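Long-range contacts in gamma-glutamyl-gamma-aminobutyraldehyde dehydrogenase (Burkholderia cenocepacia, PDB 4LIH), which probably oxidises gamma-glutamyl-gamma-aminobutyraldehyde and related aldehydes to carboxylic acids with NAD(P)+, as a member of the aldehyde dehydrogenase family: residues K92-R103 / A133-D144; A117-D128 / A300-M308. All blocks are in the same frame, centred on the assembly; numbering follows the deposited sequence.

Contact 1. Residues K92-R103 / A133-D144; sequences KAVLLRWAALMR and AYCVEWFAEAID
An antiparallel helix pair of the aldehyde dehydrogenase fold is formed here by helix 88-104 and the C-terminal half of helix 121-142. The axes of the two short segments approach to 8.5 Å and make an angle of 166°. Small residues allow this spacing: Ala99 lies against Ala133, and Ala140 lies against Leu95. Val136 is a knob into a hole. Its side chain sits among Leu95, Trp98, Ala99 and Met102. Val136 CG1, anti to its own backbone N, lies 3.5 Å from Leu95 O, while CG2 meets Met102 CE. Beyond this layer Trp98 stacks on Phe186, and its NE1 bonds Val211 O.

A salt bridge closes each end. Arg103 and Glu137 come from opposite directions, with guanidinium and carboxylate planes nearly parallel. Arg103 binds side-on, NE to Glu137 OE2 and NH2 to Glu137 OE1. The NE bond is nearly straight, at 170°. Ala133 CB lies over one face of the guanidinium. Glu137 CG packs 3.4 Å from Ala99 CB, and a water donates to both Leu96 O and Glu137 OE2. This double grip and the water would restrict rotation of the carboxylate.

At the other end the Lys92 chain runs past Ala140 O, with Lys92 CG 3.4 Å from that oxygen. Its bend at chi3 (63°) carries the amine to Asp144. The amine also pairs with Glu141 of the second subunit, so this end adjoins a subunit interface. Lys92 NZ meets Asp144 OD2 at 2.8 Å, on the syn side and tilted out of the carboxylate plane.

Contact 2. Residues A117-D128 / A300-M308; sequences AGKPIGDTTTVD and AIFYNMGEM
The Tyr303 ring and the Asp123 carboxylate meet with their planes 38° apart. They come from opposite directions, and Asp123 OD2 approaches the ring obliquely, 3.2 Å from Tyr303 CE1. Val127 CG2 also comes in obliquely, 3.4 Å from Tyr303 OH. Met308 SD lies at the ring edge, in plane. Tyr303 CG is anti to the backbone N (chi1 -177°), and this carries the ring out to helix 121-142. A bound MES molecule, probably from the crystallisation liquor, lies about 4 Å from the Tyr303 side chain.

The contact joins the start of helix 121-142 and the turn before it to the loop after helix 290-302. Pro120 is the N-cap residue of the first helix. Pro120 CD packs against Met305 SD. The Met305 chain bends at chi2 and chi3, which brings Met305 CE to 3.6 Å from Gly118 O.

Lys119 is the polar centre. Lys119 NZ donates to Asn304 OD1 at 3.0 Å, from above the carbonyl plane rather than along a lone pair. The same amine forms a salt bridge with Asp128 OD2 and a hydrogen bond with Asn176 O. Asn304 ND2 donates to Glu307 O at 3.0 Å, in its own amide plane. This bond and the one from Lys119 hold the amide at both ends.

Waters complete the network. One donates to Asp123 OD2 and Asn304 OD1. Another accepts from Asn304 N and lies very close to Asp123 OD2. A third donates to Asp128 OD1 and hydrogen-bonds Tyr303 OH. Several acceptors thus surround the buried Lys119 amine, which would be expected to stabilise its positive charge; the helix start and the loop are joined by Tyr303 and Met305 packing as well as by the amine and ordered water.

How the contacts relate
Both contacts use helix 121-142. Contact 2 takes its first turns and contact 1 its C-terminal half. Their centres are 23 Å apart, and their nearest atoms about 5 Å apart, without touching. The segments alternate along the chain: 92-103, 117-128, 133-144, 300-308. Contact 1 is local, pairing two helices with 29 residues between its segments. Contact 2 spans 171 residues and reaches the loop after helix 290-302, past several strands, the last being 280-283. The shared helix therefore links the helix pair of contact 1, next to the second subunit, with the loop after helix 290-302 at contact 2.

Contact 1. Residues K92-R103 / A133-D144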
loop_
_atom_site.group_PDB
_atom_site.type_symbol
_atom_site.label_atom_id
_atom_site.label_comp_id
_atom_site.label_asym_id
_atom_site.label_seq_id
_atom_site.Cartn_x
_atom_site.Cartn_y
_atom_site.Cartn_z
ATOM N N LYS A 92 -16.390 14.600 0.348
ATOM C CA LYS A 92 -16.490 13.944 1.655
ATOM C C LYS A 92 -17.498 14.709 2.526
ATOM O O LYS A 92 -18.290 14.079 3.229
ATOM C CB LYS A 92 -15.153 13.892 2.363
ATOM C CG LYS A 92 -15.274 13.587 3.842
ATOM C CD LYS A 92 -13.893 13.486 4.526
ATOM C CE LYS A 92 -13.077 14.772 4.499
ATOM N NZ LYS A 92 -11.957 14.695 5.463
ATOM N N ALA A 93 -17.458 16.039 2.467
ATOM C CA ALA A 93 -18.339 16.824 3.328
ATOM C C ALA A 93 -19.819 16.608 2.943
ATOM O O ALA A 93 -20.649 16.402 3.818
ATOM C CB ALA A 93 -17.985 18.305 3.303
ATOM N N VAL A 94 -20.128 16.613 1.654
ATOM C CA VAL A 94 -21.509 16.332 1.195
ATOM C C VAL A 94 -21.986 14.935 1.608
ATOM O O VAL A 94 -23.067 14.800 2.140
ATOM C CB VAL A 94 -21.662 16.562 -0.316
ATOM C CG1 VAL A 94 -23.012 16.100 -0.831
ATOM C CG2 VAL A 94 -21.441 18.031 -0.642
ATOM N N LEU A 95 -21.170 13.910 1.383
ATOM C CA LEU A 95 -21.560 12.561 1.740
ATOM C C LEU A 95 -21.754 12.395 3.257
ATOM O O LEU A 95 -22.705 11.765 3.686
ATOM C CB LEU A 95 -20.581 11.523 1.168
ATOM C CG LEU A 95 -20.524 11.480 -0.355
ATOM C CD1 LEU A 95 -19.287 10.682 -0.777
ATOM C CD2 LEU A 95 -21.805 10.882 -0.939
ATOM N N LEU A 96 -20.873 12.970 4.066
ATOM C CA LEU A 96 -21.109 13.015 5.506
ATOM C C LEU A 96 -22.458 13.660 5.877
ATOM O O LEU A 96 -23.179 13.147 6.761
ATOM C CB LEU A 96 -19.933 13.703 6.254
ATOM C CG LEU A 96 -18.613 12.926 6.261
ATOM C CD1 LEU A 96 -17.541 13.656 7.116
ATOM C CD2 LEU A 96 -18.879 11.587 6.812
ATOM N N ARG A 97 -22.815 14.771 5.230
ATOM C CA ARG A 97 -24.080 15.400 5.527
ATOM C C ARG A 97 -25.274 14.491 5.176
ATOM O O ARG A 97 -26.276 14.483 5.854
ATOM C CB ARG A 97 -24.199 16.739 4.797
ATOM C CG ARG A 97 -25.522 17.447 4.979
ATOM C CD ARG A 97 -25.724 17.821 6.425
ATOM N NE ARG A 97 -27.020 18.444 6.678
ATOM C CZ ARG A 97 -27.707 18.311 7.802
ATOM N NH1 ARG A 97 -27.254 17.556 8.780
ATOM N NH2 ARG A 97 -28.884 18.906 7.924
ATOM N N TRP A 98 -25.153 13.719 4.108
ATOM C CA TRP A 98 -26.245 12.841 3.679
ATOM C C TRP A 98 -26.446 11.729 4.696
ATOM O O TRP A 98 -27.572 11.462 5.142
ATOM C CB TRP A 98 -25.913 12.277 2.303
ATOM C CG TRP A 98 -26.926 11.407 1.676
ATOM C CD1 TRP A 98 -28.268 11.398 1.874
ATOM C CD2 TRP A 98 -26.659 10.473 0.640
ATOM N NE1 TRP A 98 -28.862 10.492 1.016
ATOM C CE2 TRP A 98 -27.876 9.875 0.286
ATOM C CE3 TRP A 98 -25.484 10.045 0.018
ATOM C CZ2 TRP A 98 -27.970 8.921 -0.716
ATOM C CZ3 TRP A 98 -25.581 9.070 -0.958
ATOM C CH2 TRP A 98 -26.814 8.541 -1.325
ATOM N N ALA A 99 -25.337 11.141 5.124
ATOM C CA ALA A 99 -25.360 10.136 6.146
ATOM C C ALA A 99 -25.920 10.661 7.457
ATOM O O ALA A 99 -26.730 9.973 8.090
ATOM C CB ALA A 99 -23.963 9.595 6.383
ATOM N N ALA A 100 -25.486 11.842 7.862
ATOM C CA ALA A 100 -26.083 12.525 9.046
ATOM C C ALA A 100 -27.604 12.643 8.915
ATOM O O ALA A 100 -28.347 12.405 9.877
ATOM C CB ALA A 100 -25.468 13.892 9.255
ATOM N N LEU A 101 -28.063 13.035 7.727
ATOM C CA LEU A 101 -29.493 13.091 7.465
ATOM C C LEU A 101 -30.147 11.727 7.591
ATOM O O LEU A 101 -31.215 11.602 8.213
ATOM C CB LEU A 101 -29.805 13.719 6.113
ATOM C CG LEU A 101 -29.627 15.243 6.039
ATOM C CD1 LEU A 101 -29.607 15.679 4.594
ATOM C CD2 LEU A 101 -30.720 15.993 6.772
ATOM N N MET A 102 -29.531 10.689 7.031
ATOM C CA MET A 102 -30.097 9.356 7.181
ATOM C C MET A 102 -30.281 9.060 8.667
ATOM O O MET A 102 -31.317 8.538 9.075
ATOM C CB MET A 102 -29.219 8.274 6.583
ATOM C CG MET A 102 -29.073 8.343 5.087
ATOM S SD MET A 102 -28.078 6.934 4.486
ATOM C CE MET A 102 -27.715 7.631 2.913
ATOM N N ARG A 103 -29.278 9.398 9.457
ATOM C CA ARG A 103 -29.321 9.151 10.865
ATOM C C ARG A 103 -30.416 9.990 11.567
ATOM O O ARG A 103 -31.112 9.491 12.456
ATOM C CB ARG A 103 -27.937 9.392 11.488
ATOM C CG ARG A 103 -26.938 8.341 11.071
ATOM C CD ARG A 103 -25.602 8.506 11.793
ATOM N NE ARG A 103 -24.593 7.567 11.290
ATOM C CZ ARG A 103 -24.464 6.290 11.670
ATOM N NH1 ARG A 103 -25.277 5.727 12.584
ATOM N NH2 ARG A 103 -23.509 5.552 11.130
ATOM N N ALA A 133 -25.695 4.213 6.623
ATOM C CA ALA A 133 -25.120 5.497 6.964
ATOM C C ALA A 133 -23.608 5.286 7.173
ATOM O O ALA A 133 -22.842 6.030 6.617
ATOM C CB ALA A 133 -25.753 6.071 8.196
ATOM N N TYR A 134 -23.234 4.170 7.844
ATOM C CA TYR A 134 -21.802 3.823 8.092
ATOM C C TYR A 134 -21.092 3.591 6.794
ATOM O O TYR A 134 -19.992 4.089 6.577
ATOM C CB TYR A 134 -21.673 2.654 9.037
ATOM C CG TYR A 134 -20.309 1.909 9.102
ATOM C CD1 TYR A 134 -19.135 2.544 9.497
ATOM C CD2 TYR A 134 -20.249 0.544 8.878
ATOM C CE1 TYR A 134 -17.923 1.884 9.588
ATOM C CE2 TYR A 134 -19.051 -0.150 8.990
ATOM C CZ TYR A 134 -17.895 0.496 9.347
ATOM O OH TYR A 134 -16.720 -0.236 9.435
ATOM N N CYS A 135 -21.772 2.923 5.858
ATOM C CA CYS A 135 -21.144 2.688 4.571
ATOM C C CYS A 135 -20.845 4.000 3.826
ATOM O O CYS A 135 -19.723 4.221 3.348
ATOM C CB CYS A 135 -21.967 1.723 3.738
ATOM S SG CYS A 135 -21.282 1.383 2.111
ATOM N N VAL A 136 -21.813 4.896 3.778
ATOM C CA VAL A 136 -21.615 6.180 3.149
ATOM C C VAL A 136 -20.489 6.973 3.868
ATOM O O VAL A 136 -19.608 7.554 3.230
ATOM C CB VAL A 136 -22.915 6.970 3.127
ATOM C CG1 VAL A 136 -22.651 8.405 2.662
ATOM C CG2 VAL A 136 -23.913 6.268 2.205
ATOM N N GLU A 137 -20.525 7.006 5.185
ATOM C CA GLU A 137 -19.527 7.731 5.941
ATOM C C GLU A 137 -18.113 7.231 5.729
ATOM O O GLU A 137 -17.139 8.030 5.664
ATOM C CB GLU A 137 -19.845 7.678 7.456
ATOM C CG GLU A 137 -21.097 8.455 7.882
ATOM C CD GLU A 137 -21.723 7.981 9.189
ATOM O OE1 GLU A 137 -21.371 6.945 9.792
ATOM O OE2 GLU A 137 -22.643 8.658 9.629
ATOM N N TRP A 138 -17.972 5.907 5.674
ATOM C CA TRP A 138 -16.637 5.281 5.588
ATOM C C TRP A 138 -16.041 5.590 4.220
ATOM O O TRP A 138 -14.905 6.027 4.111
ATOM C CB TRP A 138 -16.761 3.784 5.812
ATOM C CG TRP A 138 -15.495 3.038 6.078
ATOM C CD1 TRP A 138 -14.953 2.756 7.295
ATOM C CD2 TRP A 138 -14.640 2.442 5.112
ATOM N NE1 TRP A 138 -13.775 2.042 7.151
ATOM C CE2 TRP A 138 -13.578 1.798 5.821
ATOM C CE3 TRP A 138 -14.639 2.409 3.720
ATOM C CZ2 TRP A 138 -12.524 1.135 5.175
ATOM C CZ3 TRP A 138 -13.600 1.697 3.064
ATOM C CH2 TRP A 138 -12.556 1.072 3.822
ATOM N N PHE A 139 -16.834 5.458 3.161
ATOM C CA PHE A 139 -16.271 5.789 1.854
ATOM C C PHE A 139 -15.986 7.289 1.721
ATOM O O PHE A 139 -15.005 7.665 1.098
ATOM C CB PHE A 139 -17.091 5.212 0.696
ATOM C CG PHE A 139 -16.891 3.716 0.527
ATOM C CD1 PHE A 139 -15.690 3.213 -0.025
ATOM C CD2 PHE A 139 -17.816 2.824 1.051
ATOM C CE1 PHE A 139 -15.484 1.833 -0.177
ATOM C CE2 PHE A 139 -17.597 1.465 0.932
ATOM C CZ PHE A 139 -16.449 0.976 0.328
ATOM N N ALA A 140 -16.814 8.122 2.359
ATOM C CA ALA A 140 -16.598 9.551 2.390
ATOM C C ALA A 140 -15.268 9.819 3.061
ATOM O O ALA A 140 -14.422 10.586 2.561
ATOM C CB ALA A 140 -17.704 10.245 3.171
ATOM N N GLU A 141 -15.073 9.175 4.200
ATOM C CA GLU A 141 -13.861 9.396 5.003
ATOM C C GLU A 141 -12.612 8.816 4.327
ATOM O O GLU A 141 -11.506 9.182 4.661
ATOM C CB GLU A 141 -14.032 8.731 6.368
ATOM C CG GLU A 141 -14.963 9.448 7.326
ATOM C CD GLU A 141 -15.207 8.658 8.617
ATOM O OE1 GLU A 141 -14.900 7.461 8.664
ATOM O OE2 GLU A 141 -15.678 9.226 9.623
ATOM N N ALA A 142 -12.788 7.873 3.412
ATOM C CA ALA A 142 -11.642 7.298 2.681
ATOM C C ALA A 142 -11.162 8.139 1.493
ATOM O O ALA A 142 -10.011 7.979 1.074
ATOM C CB ALA A 142 -12.001 5.911 2.220
ATOM N N ILE A 143 -12.021 9.015 0.967
ATOM C CA ILE A 143 -11.772 9.765 -0.275
ATOM C C ILE A 143 -10.466 10.511 -0.268
ATOM O O ILE A 143 -9.805 10.665 -1.339
ATOM C CB ILE A 143 -12.855 10.876 -0.561
ATOM C CG1 ILE A 143 -14.191 10.291 -0.991
ATOM C CG2 ILE A 143 -12.427 11.780 -1.724
ATOM C CD1 ILE A 143 -15.299 11.347 -0.985
ATOM N N ASP A 144 -10.114 11.051 0.895
ATOM C CA ASP A 144 -8.917 11.937 1.002
ATOM C C ASP A 144 -7.776 11.302 1.760
ATOM O O ASP A 144 -6.898 12.020 2.241
ATOM C CB ASP A 144 -9.302 13.335 1.536
ATOM C CG ASP A 144 -9.816 13.339 2.975
ATOM O OD1 ASP A 144 -10.204 12.289 3.491
ATOM O OD2 ASP A 144 -9.816 14.435 3.617
HETATM O O HOH W 1 -22.205 11.695 8.976
#

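Contact 2. Residues A117-D128 / A300-M308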
loop_
_atom_site.group_PDB
_atom_site.type_symbol
_atom_site.label_atom_id
_atom_site.label_comp_id
_atom_site.label_asym_id
_atom_site.label_seq_id
_atom_site.Cartn_x
_atom_site.Cartn_y
_atom_site.Cartn_z
ATOM N N ALA A 117 -40.602 -4.401 3.385
ATOM C CA ALA A 117 -39.912 -5.680 3.144
ATOM C C ALA A 117 -40.143 -6.729 4.230
ATOM O O ALA A 117 -39.658 -7.836 4.083
ATOM C CB ALA A 117 -38.426 -5.421 2.983
ATOM N N GLY A 118 -40.860 -6.362 5.304
ATOM C CA GLY A 118 -41.276 -7.300 6.376
ATOM C C GLY A 118 -40.205 -7.601 7.403
ATOM O O GLY A 118 -40.332 -8.531 8.193
ATOM N N LYS A 119 -39.140 -6.813 7.371
ATOM C CA LYS A 119 -37.981 -6.968 8.232
ATOM C C LYS A 119 -38.188 -6.423 9.647
ATOM O O LYS A 119 -38.603 -5.279 9.794
ATOM C CB LYS A 119 -36.832 -6.239 7.554
ATOM C CG LYS A 119 -36.403 -6.869 6.230
ATOM C CD LYS A 119 -35.551 -5.869 5.426
ATOM C CE LYS A 119 -34.267 -5.464 6.127
ATOM N NZ LYS A 119 -33.150 -6.424 5.906
ATOM N N PRO A 120 -37.884 -7.222 10.696
ATOM C CA PRO A 120 -38.154 -6.726 12.047
ATOM C C PRO A 120 -37.655 -5.271 12.285
ATOM O O PRO A 120 -36.539 -4.912 11.869
ATOM C CB PRO A 120 -37.397 -7.727 12.928
ATOM C CG PRO A 120 -37.461 -9.024 12.163
ATOM C CD PRO A 120 -37.300 -8.576 10.713
ATOM N N ILE A 121 -38.448 -4.465 13.003
ATOM C CA ILE A 121 -38.088 -3.115 13.345
ATOM C C ILE A 121 -36.865 -3.068 14.289
ATOM O O ILE A 121 -36.090 -2.123 14.229
ATOM C CB ILE A 121 -39.328 -2.328 13.921
ATOM C CG1 ILE A 121 -39.058 -0.814 14.028
ATOM C CG2 ILE A 121 -39.771 -2.891 15.247
ATOM C CD1 ILE A 121 -39.019 -0.084 12.686
ATOM N N GLY A 122 -36.676 -4.104 15.105
ATOM C CA GLY A 122 -35.508 -4.215 15.972
ATOM C C GLY A 122 -34.237 -4.388 15.114
ATOM O O GLY A 122 -33.129 -4.019 15.527
ATOM N N ASP A 123 -34.387 -4.976 13.933
ATOM C CA ASP A 123 -33.305 -5.137 12.970
ATOM C C ASP A 123 -33.025 -3.869 12.150
ATOM O O ASP A 123 -31.865 -3.434 11.997
ATOM C CB ASP A 123 -33.643 -6.299 12.000
ATOM C CG ASP A 123 -33.651 -7.718 12.679
ATOM O OD1 ASP A 123 -33.279 -7.877 13.868
ATOM O OD2 ASP A 123 -33.949 -8.717 11.959
ATOM N N THR A 124 -34.078 -3.282 11.572
ATOM C CA THR A 124 -33.908 -2.120 10.671
ATOM C C THR A 124 -33.361 -0.874 11.354
ATOM O O THR A 124 -32.608 -0.105 10.747
ATOM C CB THR A 124 -35.176 -1.760 9.874
ATOM O OG1 THR A 124 -36.257 -1.405 10.759
ATOM C CG2 THR A 124 -35.557 -2.906 8.974
ATOM N N THR A 125 -33.735 -0.689 12.619
ATOM C CA THR A 125 -33.251 0.415 13.413
ATOM C C THR A 125 -31.804 0.294 13.854
ATOM O O THR A 125 -31.178 1.312 14.181
ATOM C CB THR A 125 -34.113 0.646 14.674
ATOM O OG1 THR A 125 -34.107 -0.531 15.487
ATOM C CG2 THR A 125 -35.549 1.018 14.294
ATOM N N THR A 126 -31.265 -0.931 13.855
ATOM C CA THR A 126 -29.956 -1.181 14.382
ATOM C C THR A 126 -28.929 -1.751 13.391
ATOM O O THR A 126 -27.740 -1.538 13.563
ATOM C CB THR A 126 -30.017 -2.139 15.584
ATOM O OG1 THR A 126 -30.497 -3.422 15.154
ATOM C CG2 THR A 126 -30.918 -1.565 16.636
ATOM N N VAL A 127 -29.381 -2.464 12.380
ATOM C CA VAL A 127 -28.511 -3.073 11.389
ATOM C C VAL A 127 -28.635 -2.307 10.085
ATOM O O VAL A 127 -27.651 -1.753 9.605
ATOM C CB VAL A 127 -28.842 -4.570 11.205
ATOM C CG1 VAL A 127 -28.131 -5.157 9.984
ATOM C CG2 VAL A 127 -28.522 -5.362 12.486
ATOM N N ASP A 128 -29.843 -2.231 9.514
ATOM C CA ASP A 128 -29.991 -1.743 8.120
ATOM C C ASP A 128 -29.710 -0.234 7.935
ATOM O O ASP A 128 -28.837 0.142 7.175
ATOM C CB ASP A 128 -31.402 -2.129 7.570
ATOM C CG ASP A 128 -31.658 -3.640 7.670
ATOM O OD1 ASP A 128 -31.970 -4.158 8.761
ATOM O OD2 ASP A 128 -31.484 -4.336 6.671
ATOM N N ALA A 300 -27.496 -17.524 11.910
ATOM C CA ALA A 300 -26.894 -17.502 10.593
ATOM C C ALA A 300 -27.914 -17.829 9.518
ATOM O O ALA A 300 -27.694 -17.542 8.380
ATOM C CB ALA A 300 -25.720 -18.479 10.540
ATOM N N ILE A 301 -28.992 -18.494 9.893
ATOM C CA ILE A 301 -29.998 -18.989 8.957
ATOM C C ILE A 301 -31.366 -18.419 9.195
ATOM O O ILE A 301 -32.193 -18.476 8.324
ATOM C CB ILE A 301 -30.043 -20.558 8.979
ATOM C CG1 ILE A 301 -30.990 -21.146 7.915
ATOM C CG2 ILE A 301 -30.416 -21.120 10.371
ATOM C CD1 ILE A 301 -30.714 -20.631 6.486
ATOM N N PHE A 302 -31.630 -17.886 10.391
ATOM C CA PHE A 302 -32.958 -17.385 10.696
ATOM C C PHE A 302 -33.023 -15.867 10.758
ATOM O O PHE A 302 -34.109 -15.323 10.598
ATOM C CB PHE A 302 -33.486 -18.015 12.015
ATOM C CG PHE A 302 -33.493 -19.527 12.016
ATOM C CD1 PHE A 302 -33.863 -20.241 10.908
ATOM C CD2 PHE A 302 -33.146 -20.223 13.153
ATOM C CE1 PHE A 302 -33.861 -21.631 10.908
ATOM C CE2 PHE A 302 -33.139 -21.584 13.154
ATOM C CZ PHE A 302 -33.515 -22.294 12.024
ATOM N N TYR A 303 -31.889 -15.195 10.969
ATOM C CA TYR A 303 -31.798 -13.744 10.851
ATOM C C TYR A 303 -32.291 -13.240 9.469
ATOM O O TYR A 303 -31.937 -13.778 8.439
ATOM C CB TYR A 303 -30.368 -13.212 11.103
ATOM C CG TYR A 303 -30.372 -11.695 11.029
ATOM C CD1 TYR A 303 -30.796 -10.961 12.110
ATOM C CD2 TYR A 303 -29.989 -11.010 9.894
ATOM C CE1 TYR A 303 -30.848 -9.589 12.080
ATOM C CE2 TYR A 303 -30.042 -9.613 9.860
ATOM C CZ TYR A 303 -30.485 -8.944 10.986
ATOM O OH TYR A 303 -30.599 -7.607 11.093
ATOM N N ASN A 304 -33.103 -12.195 9.472
ATOM C CA ASN A 304 -33.753 -11.710 8.248
ATOM C C ASN A 304 -34.517 -12.779 7.497
ATOM O O ASN A 304 -34.561 -12.821 6.281
ATOM C CB ASN A 304 -32.715 -11.077 7.324
ATOM C CG ASN A 304 -33.292 -9.983 6.496
ATOM O OD1 ASN A 304 -33.916 -9.089 7.020
ATOM N ND2 ASN A 304 -33.105 -10.057 5.188
ATOM N N MET A 305 -35.107 -13.690 8.248
ATOM C CA MET A 305 -35.896 -14.766 7.662
ATOM C C MET A 305 -35.142 -15.708 6.703
ATOM O O MET A 305 -35.746 -16.262 5.799
ATOM C CB MET A 305 -37.101 -14.165 6.919
ATOM C CG MET A 305 -38.035 -13.331 7.798
ATOM S SD MET A 305 -37.456 -11.690 8.392
ATOM C CE MET A 305 -37.746 -10.638 6.975
ATOM N N GLY A 306 -33.838 -15.856 6.842
ATOM C CA GLY A 306 -33.052 -16.727 5.913
ATOM C C GLY A 306 -32.860 -16.100 4.550
ATOM O O GLY A 306 -32.287 -16.711 3.667
ATOM N N GLU A 307 -33.342 -14.867 4.405
ATOM C CA GLU A 307 -33.295 -14.113 3.138
ATOM C C GLU A 307 -31.989 -13.345 3.170
ATOM O O GLU A 307 -31.922 -12.134 3.314
ATOM C CB GLU A 307 -34.473 -13.159 2.952
ATOM C CG GLU A 307 -35.836 -13.848 2.972
ATOM C CD GLU A 307 -37.038 -12.934 3.086
ATOM O OE1 GLU A 307 -38.136 -13.393 2.654
ATOM O OE2 GLU A 307 -36.942 -11.784 3.587
ATOM N N MET A 308 -30.941 -14.096 3.019
ATOM C CA MET A 308 -29.584 -13.588 3.193
ATOM C C MET A 308 -28.747 -14.403 2.233
ATOM O O MET A 308 -28.726 -15.642 2.319
ATOM C CB MET A 308 -29.073 -13.847 4.587
ATOM C CG MET A 308 -29.578 -12.928 5.672
ATOM S SD MET A 308 -28.564 -13.142 7.162
ATOM C CE MET A 308 -29.012 -14.803 7.660
HETATM O O HOH W 2 -39.065 -10.474 3.710
HETATM O O HOH W 3 -31.669 -6.719 8.898
HETATM O O HOH W 4 -34.142 -7.814 9.304
HETATM O O HOH W 5 -34.380 -11.186 11.654
#